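Local coordinates for nonaheme cytochrome C (Desulfovibrio desulfuricans, PDB 1DUW), which carries nine covalently bound heme c groups and transfers electrons, probably in the periplasm as a partner of hydrogenase, at residues A[72-76]-A[77-81]; A[283-287]-A[288-292]. All coordinates share one frame; numbering follows the deposited sequence.

Both interactions are local, each formed within one continuous run of chain that includes a short helix, and each places a histidine on a heme iron. In 72-81 the histidine closes the helix that Thr-75 caps, and it ligates a heme to which this run has no covalent link; in 283-292 it directly follows the second of two cysteines bonded to the same heme. Interaction 1 is the richer in hydrogen bonds and apolar packing, and buries Leu-76, Ala-79 and Met-80 among hemes. Interaction 2 buries Cys-287 and His-288 but runs out into the exposed C-terminal tail. Their centres lie about 51 Å apart, on opposite sides of the chain's centre.

Interaction 1: residues A[72-76]-A[77-81]; sequences NFVTL and DRAMH. With HEC (heme c), chain C.
Leu-76 and Met-80, one helical turn apart, meet through CD1 and CG at 3.8 Å, and both also pack on the heme whose iron His-81 binds. CG of Leu-76 stands opposite the backbone N (chi1 176°), which carries CD1 to the propionate carbon CAD, while the bent Met-80 chain sets SD 3.5 Å from the heme methyl CMD. His-81 is an axial ligand of this heme, NE2 lying 2.2 Å from the iron, and His-131 completes the bis-histidine coordination characteristic of class III cytochromes c. Met-80 CB covers one face of the His-81 ring.

In the second shell, Asp-77 OD1, through its anti lone pair, accepts from His-81 ND1 at 2.8 Å. The bond is bent, with an N-H...O angle of 137° and OD1 standing 21° out of the imidazole plane. Joined by a weak one from ND1 to Asp-77 O, it helps restrain the turn of the imidazole and would probably make it a somewhat more electron-rich ligand.

The short helix that presents this histidine has a capped start: Thr-75 is the N-cap, its OG1 accepting from Arg-78 N at 3.1 Å in a nearly straight bond. Its carbonyl O receives Ala-79 N at 2.7 Å, and Leu-76 O takes Met-80 N in the next such bond. A water shared by Thr-75 OG1 and Asp-77 OD2 ties the cap to the first turn. Val-74 CG1 rests against CG of Arg-78, 3.7 Å away; beyond it, NE hydrogen-bonds a propionate of a second heme, and NH1 hydrogen-bonds Asn-84.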
loop_
_atom_site.group_PDB
_atom_site.type_symbol
_atom_site.label_atom_id
_atom_site.label_comp_id
_atom_site.label_asym_id
_atom_site.label_seq_id
_atom_site.Cartn_x
_atom_site.Cartn_y
_atom_site.Cartn_z
ATOM N N ASN A 72 -2.845 26.936 5.199
ATOM C CA ASN A 72 -2.544 27.396 3.847
ATOM C C ASN A 72 -3.618 26.847 2.906
ATOM O O ASN A 72 -3.368 26.637 1.725
ATOM C CB ASN A 72 -1.172 26.924 3.399
ATOM C CG ASN A 72 -0.233 28.022 2.975
ATOM O OD1 ASN A 72 0.354 28.692 3.828
ATOM N ND2 ASN A 72 -0.108 28.159 1.658
ATOM N N PHE A 73 -4.791 26.610 3.473
ATOM C CA PHE A 73 -5.930 26.088 2.723
ATOM C C PHE A 73 -5.690 24.672 2.214
ATOM O O PHE A 73 -6.431 24.195 1.349
ATOM C CB PHE A 73 -6.286 27.079 1.599
ATOM C CG PHE A 73 -6.832 28.344 2.274
ATOM C CD1 PHE A 73 -6.008 29.437 2.490
ATOM C CD2 PHE A 73 -8.152 28.394 2.682
ATOM C CE1 PHE A 73 -6.485 30.579 3.113
ATOM C CE2 PHE A 73 -8.639 29.532 3.307
ATOM C CZ PHE A 73 -7.808 30.621 3.521
ATOM N N VAL A 74 -4.668 24.031 2.795
ATOM C CA VAL A 74 -4.366 22.639 2.471
ATOM C C VAL A 74 -5.431 21.828 3.199
ATOM O O VAL A 74 -5.497 21.801 4.434
ATOM C CB VAL A 74 -2.961 22.185 2.874
ATOM C CG1 VAL A 74 -2.801 20.679 2.689
ATOM C CG2 VAL A 74 -1.905 22.918 2.048
ATOM N N THR A 75 -6.324 21.174 2.453
ATOM C CA THR A 75 -7.368 20.448 3.163
ATOM C C THR A 75 -6.914 19.172 3.858
ATOM O O THR A 75 -5.821 18.667 3.649
ATOM C CB THR A 75 -8.453 20.038 2.141
ATOM O OG1 THR A 75 -7.854 19.092 1.242
ATOM C CG2 THR A 75 -8.900 21.234 1.322
ATOM N N LEU A 76 -7.800 18.637 4.688
ATOM C CA LEU A 76 -7.617 17.388 5.424
ATOM C C LEU A 76 -7.390 16.278 4.406
ATOM O O LEU A 76 -6.524 15.424 4.548
ATOM C CB LEU A 76 -8.807 17.120 6.338
ATOM C CG LEU A 76 -8.854 15.817 7.120
ATOM C CD1 LEU A 76 -7.737 15.747 8.158
ATOM C CD2 LEU A 76 -10.200 15.659 7.815
ATOM N N ASP A 77 -8.188 16.315 3.329
ATOM C CA ASP A 77 -8.020 15.324 2.266
ATOM C C ASP A 77 -6.613 15.377 1.712
ATOM O O ASP A 77 -5.879 14.408 1.541
ATOM C CB ASP A 77 -9.082 15.624 1.203
ATOM C CG ASP A 77 -8.791 15.041 -0.149
ATOM O OD1 ASP A 77 -8.279 13.905 -0.229
ATOM O OD2 ASP A 77 -9.067 15.718 -1.163
ATOM N N ARG A 78 -6.134 16.577 1.390
ATOM C CA ARG A 78 -4.779 16.710 0.867
ATOM C C ARG A 78 -3.746 16.345 1.931
ATOM O O ARG A 78 -2.798 15.585 1.706
ATOM C CB ARG A 78 -4.565 18.148 0.387
ATOM C CG ARG A 78 -3.198 18.442 -0.204
ATOM C CD ARG A 78 -3.002 17.687 -1.518
ATOM N NE ARG A 78 -1.647 17.884 -2.016
ATOM C CZ ARG A 78 -1.064 17.268 -3.028
ATOM N NH1 ARG A 78 -1.725 16.359 -3.722
ATOM N NH2 ARG A 78 0.187 17.552 -3.364
ATOM N N ALA A 79 -3.902 16.878 3.142
ATOM C CA ALA A 79 -2.903 16.556 4.180
ATOM C C ALA A 79 -2.802 15.067 4.457
ATOM O O ALA A 79 -1.732 14.572 4.830
ATOM C CB ALA A 79 -3.238 17.356 5.434
ATOM N N MET A 80 -3.880 14.283 4.301
ATOM C CA MET A 80 -3.789 12.856 4.578
ATOM C C MET A 80 -3.506 11.978 3.376
ATOM O O MET A 80 -3.025 10.847 3.542
ATOM C CB MET A 80 -5.106 12.363 5.201
ATOM C CG MET A 80 -5.570 13.203 6.373
ATOM S SD MET A 80 -4.619 12.840 7.865
ATOM C CE MET A 80 -3.664 14.348 8.009
ATOM N N HIS A 81 -3.794 12.398 2.150
ATOM C CA HIS A 81 -3.558 11.513 1.010
ATOM C C HIS A 81 -2.634 12.044 -0.063
ATOM O O HIS A 81 -2.485 11.382 -1.095
ATOM C CB HIS A 81 -4.863 11.243 0.232
ATOM C CG HIS A 81 -6.042 11.005 1.098
ATOM N ND1 HIS A 81 -7.036 11.948 1.251
ATOM C CD2 HIS A 81 -6.383 9.929 1.847
ATOM C CE1 HIS A 81 -7.968 11.488 2.066
ATOM N NE2 HIS A 81 -7.571 10.289 2.411
HETATM FE FE HEC C . -8.867 8.985 3.621
HETATM C CHA HEC C . -9.719 11.769 5.486
HETATM C CHB HEC C . -11.488 9.612 1.463
HETATM C CHC HEC C . -7.972 6.232 1.672
HETATM C CHD HEC C . -6.232 8.412 5.698
HETATM N NA HEC C . -10.305 10.405 3.495
HETATM C C1A HEC C . -10.482 11.445 4.373
HETATM C C2A HEC C . -11.633 12.196 3.932
HETATM C C3A HEC C . -12.135 11.594 2.805
HETATM C C4A HEC C . -11.283 10.458 2.526
HETATM C CMA HEC C . -13.216 12.111 1.879
HETATM C CAA HEC C . -12.044 13.519 4.583
HETATM C CBA HEC C . -13.017 13.319 5.753
HETATM C CGA HEC C . -14.364 12.777 5.278
HETATM O O1A HEC C . -14.782 11.709 5.766
HETATM O O2A HEC C . -15.102 13.574 4.660
HETATM N NB HEC C . -9.562 8.108 1.928
HETATM C C1B HEC C . -10.665 8.543 1.227
HETATM C C2B HEC C . -10.870 7.648 0.109
HETATM C C3B HEC C . -9.895 6.688 0.150
HETATM C C4B HEC C . -9.060 6.988 1.308
HETATM C CMB HEC C . -12.104 7.743 -0.775
HETATM C CAB HEC C . -9.685 5.486 -0.736
HETATM C CBB HEC C . -9.632 5.818 -2.229
HETATM N NC HEC C . -7.388 7.612 3.681
HETATM C C1C HEC C . -7.238 6.584 2.787
HETATM C C2C HEC C . -6.076 5.818 3.211
HETATM C C3C HEC C . -5.567 6.407 4.337
HETATM C C4C HEC C . -6.399 7.547 4.645
HETATM C CMC HEC C . -5.446 4.831 2.251
HETATM C CAC HEC C . -4.362 5.976 5.143
HETATM C CBC HEC C . -3.051 5.905 4.389
HETATM N ND HEC C . -8.116 9.896 5.258
HETATM C C1D HEC C . -7.309 9.169 6.141
HETATM C C2D HEC C . -7.200 9.996 7.324
HETATM C C3D HEC C . -8.157 10.970 7.252
HETATM C C4D HEC C . -8.811 10.848 5.972
HETATM C CMD HEC C . -6.180 9.808 8.407
HETATM C CAD HEC C . -8.537 11.965 8.344
HETATM C CBD HEC C . -9.441 11.375 9.420
HETATM C CGD HEC C . -10.836 11.087 8.882
HETATM O O1D HEC C . -11.604 12.044 8.685
HETATM O O2D HEC C . -11.205 9.915 8.726
HETATM O O HOH W 1 -9.419 18.415 -0.865
#

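Interaction 2: residues A[283-287]-A[288-292]; sequences DCTTC and HKARP. With HEC (heme c), chain H.
His-288 meets the preceding turn through both backbone and ring: its N donates to Cys-284 O at 3.2 Å, and its imidazole has Cys-287 CB over one face. CG sits between the backbone N and the carbonyl carbon (chi1 42°), a torsion that turns the ring back over the turn and points NE2 at the iron, 2.2 Å away. The two cysteines hold the same porphyrin covalently, Cys-284 SG bonded to CAB and Cys-287 SG to CAC, each at 1.8 Å, so the macrocycle is held through substituents on two of its pyrroles, and His-288 supplies the iron ligand from the same short run. His-264 is the other axial ligand, and the Tyr-190 ring meets that of His-288 at about 40°. The His-288 carbonyl turns back toward Thr-285: Thr-285 CA lies 3.2 Å from His-288 O in a nearly straight C-H...O contact.

At Lys-289 the chain leaves the turn, its backbone hydrogen-bonding to Glu-191. Ala-290 CB then comes to 4.2 Å from Thr-285 CG2, a light apolar touch at the exposed surface. Further on, the poorly ordered Arg-291 is paired through its backbone with Lys-189. The sequence Cys-Thr-Thr-Cys-His, wound into one short turn and tied to one heme by two thioethers and an iron ligand, is the CXXCH heme c attachment motif.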
loop_
_atom_site.group_PDB
_atom_site.type_symbol
_atom_site.label_atom_id
_atom_site.label_comp_id
_atom_site.label_asym_id
_atom_site.label_seq_id
_atom_site.Cartn_x
_atom_site.Cartn_y
_atom_site.Cartn_z
ATOM N N ASP A 283 21.339 -11.375 -18.764
ATOM C CA ASP A 283 21.668 -12.795 -18.642
ATOM C C ASP A 283 20.552 -13.604 -19.302
ATOM O O ASP A 283 19.843 -14.373 -18.650
ATOM C CB ASP A 283 21.832 -13.231 -17.195
ATOM C CG ASP A 283 23.079 -12.664 -16.547
ATOM O OD1 ASP A 283 24.110 -12.579 -17.247
ATOM O OD2 ASP A 283 22.980 -12.329 -15.352
ATOM N N CYS A 284 20.395 -13.417 -20.605
ATOM C CA CYS A 284 19.371 -14.082 -21.391
ATOM C C CYS A 284 19.242 -15.576 -21.161
ATOM O O CYS A 284 18.143 -16.065 -20.898
ATOM C CB CYS A 284 19.641 -13.919 -22.899
ATOM S SG CYS A 284 20.262 -12.306 -23.357
ATOM N N THR A 285 20.343 -16.324 -21.289
ATOM C CA THR A 285 20.151 -17.766 -21.124
ATOM C C THR A 285 19.869 -18.166 -19.693
ATOM O O THR A 285 19.603 -19.343 -19.459
ATOM C CB THR A 285 21.396 -18.499 -21.649
ATOM O OG1 THR A 285 22.539 -17.997 -20.947
ATOM C CG2 THR A 285 21.586 -18.184 -23.128
ATOM N N THR A 286 19.912 -17.227 -18.745
ATOM C CA THR A 286 19.628 -17.669 -17.360
ATOM C C THR A 286 18.135 -17.888 -17.210
ATOM O O THR A 286 17.644 -18.773 -16.507
ATOM C CB THR A 286 20.192 -16.681 -16.329
ATOM O OG1 THR A 286 21.630 -16.674 -16.429
ATOM C CG2 THR A 286 19.882 -17.093 -14.901
ATOM N N CYS A 287 17.359 -17.075 -17.921
ATOM C CA CYS A 287 15.904 -17.260 -17.857
ATOM C C CYS A 287 15.395 -18.267 -18.880
ATOM O O CYS A 287 14.355 -18.910 -18.694
ATOM C CB CYS A 287 15.208 -15.925 -18.099
ATOM S SG CYS A 287 15.369 -14.801 -16.701
ATOM N N HIS A 288 16.125 -18.400 -19.981
ATOM C CA HIS A 288 15.726 -19.379 -20.991
ATOM C C HIS A 288 16.946 -19.778 -21.815
ATOM O O HIS A 288 17.583 -18.996 -22.521
ATOM C CB HIS A 288 14.575 -18.862 -21.859
ATOM C CG HIS A 288 14.752 -17.425 -22.239
ATOM N ND1 HIS A 288 15.873 -16.975 -22.898
ATOM C CD2 HIS A 288 13.974 -16.332 -22.054
ATOM C CE1 HIS A 288 15.798 -15.675 -23.114
ATOM N NE2 HIS A 288 14.658 -15.291 -22.607
ATOM N N LYS A 289 17.291 -21.058 -21.711
ATOM C CA LYS A 289 18.447 -21.583 -22.430
ATOM C C LYS A 289 18.319 -21.437 -23.934
ATOM O O LYS A 289 17.270 -21.707 -24.513
ATOM C CB LYS A 289 18.641 -23.066 -22.076
ATOM C CG LYS A 289 19.012 -23.269 -20.616
ATOM C CD LYS A 289 18.842 -24.719 -20.190
ATOM C CE LYS A 289 18.002 -24.832 -18.926
ATOM N NZ LYS A 289 18.230 -23.699 -17.989
ATOM N N ALA A 290 19.392 -21.015 -24.603
ATOM C CA ALA A 290 19.324 -20.878 -26.053
ATOM C C ALA A 290 19.057 -22.245 -26.680
ATOM O O ALA A 290 19.441 -23.282 -26.144
ATOM C CB ALA A 290 20.602 -20.278 -26.610
ATOM N N ARG A 291 18.377 -22.237 -27.823
ATOM C CA ARG A 291 18.092 -23.508 -28.494
ATOM C C ARG A 291 19.325 -23.885 -29.317
ATOM O O ARG A 291 19.733 -23.132 -30.209
ATOM C CB ARG A 291 16.829 -23.407 -29.340
ATOM C CG ARG A 291 15.686 -24.307 -28.893
ATOM C CD ARG A 291 14.341 -23.817 -29.400
ATOM N NE ARG A 291 13.674 -24.760 -30.285
ATOM C CZ ARG A 291 12.523 -24.585 -30.920
ATOM N NH1 ARG A 291 11.825 -23.461 -30.796
ATOM N NH2 ARG A 291 12.035 -25.547 -31.702
ATOM N N PRO A 292 19.929 -25.029 -29.003
ATOM C CA PRO A 292 21.119 -25.461 -29.743
ATOM C C PRO A 292 20.840 -25.488 -31.246
ATOM O O PRO A 292 20.628 -24.446 -31.873
ATOM C CB PRO A 292 21.380 -26.870 -29.208
ATOM C CG PRO A 292 20.744 -26.898 -27.855
ATOM C CD PRO A 292 19.553 -25.983 -27.945
ATOM O OXT PRO A 292 18.088 -25.137 -31.912
HETATM FE FE HEC H . 13.719 -13.267 -22.742
HETATM C CHA HEC H . 10.959 -14.752 -24.192
HETATM C CHB HEC H . 15.120 -12.785 -25.879
HETATM C CHC HEC H . 16.580 -11.992 -21.287
HETATM C CHD HEC H . 12.427 -13.952 -19.605
HETATM N NA HEC H . 13.168 -13.698 -24.634
HETATM C C1A HEC H . 11.969 -14.278 -24.997
HETATM C C2A HEC H . 11.926 -14.334 -26.439
HETATM C C3A HEC H . 13.092 -13.786 -26.914
HETATM C C4A HEC H . 13.879 -13.380 -25.762
HETATM C CMA HEC H . 13.698 -13.953 -28.291
HETATM C CAA HEC H . 10.837 -15.088 -27.195
HETATM C CBA HEC H . 10.755 -16.581 -27.000
HETATM C CGA HEC H . 11.793 -17.371 -27.774
HETATM O O1A HEC H . 12.150 -17.028 -28.920
HETATM O O2A HEC H . 12.014 -18.531 -27.357
HETATM N NB HEC H . 15.487 -12.560 -23.438
HETATM C C1B HEC H . 15.828 -12.419 -24.758
HETATM C C2B HEC H . 17.134 -11.797 -24.824
HETATM C C3B HEC H . 17.559 -11.572 -23.539
HETATM C C4B HEC H . 16.501 -12.052 -22.660
HETATM C CMB HEC H . 17.955 -11.738 -26.087
HETATM C CAB HEC H . 18.920 -11.134 -23.031
HETATM C CBB HEC H . 19.323 -9.798 -23.661
HETATM N NC HEC H . 14.374 -13.040 -20.840
HETATM C C1C HEC H . 15.573 -12.460 -20.479
HETATM C C2C HEC H . 15.625 -12.403 -19.029
HETATM C C3C HEC H . 14.463 -12.958 -18.551
HETATM C C4C HEC H . 13.658 -13.347 -19.702
HETATM C CMC HEC H . 16.852 -11.979 -18.259
HETATM C CAC HEC H . 14.209 -13.465 -17.139
HETATM C CBC HEC H . 14.314 -12.360 -16.096
HETATM N ND HEC H . 12.049 -14.177 -22.046
HETATM C C1D HEC H . 11.657 -14.222 -20.725
HETATM C C2D HEC H . 10.408 -14.943 -20.665
HETATM C C3D HEC H . 10.076 -15.290 -21.945
HETATM C C4D HEC H . 11.027 -14.660 -22.829
HETATM C CMD HEC H . 9.720 -15.442 -19.425
HETATM C CAD HEC H . 8.935 -16.198 -22.405
HETATM C CBD HEC H . 9.473 -17.470 -23.053
HETATM C CGD HEC H . 8.481 -18.204 -23.919
HETATM O O1D HEC H . 7.270 -17.993 -23.703
HETATM O O2D HEC H . 8.881 -19.224 -24.532
#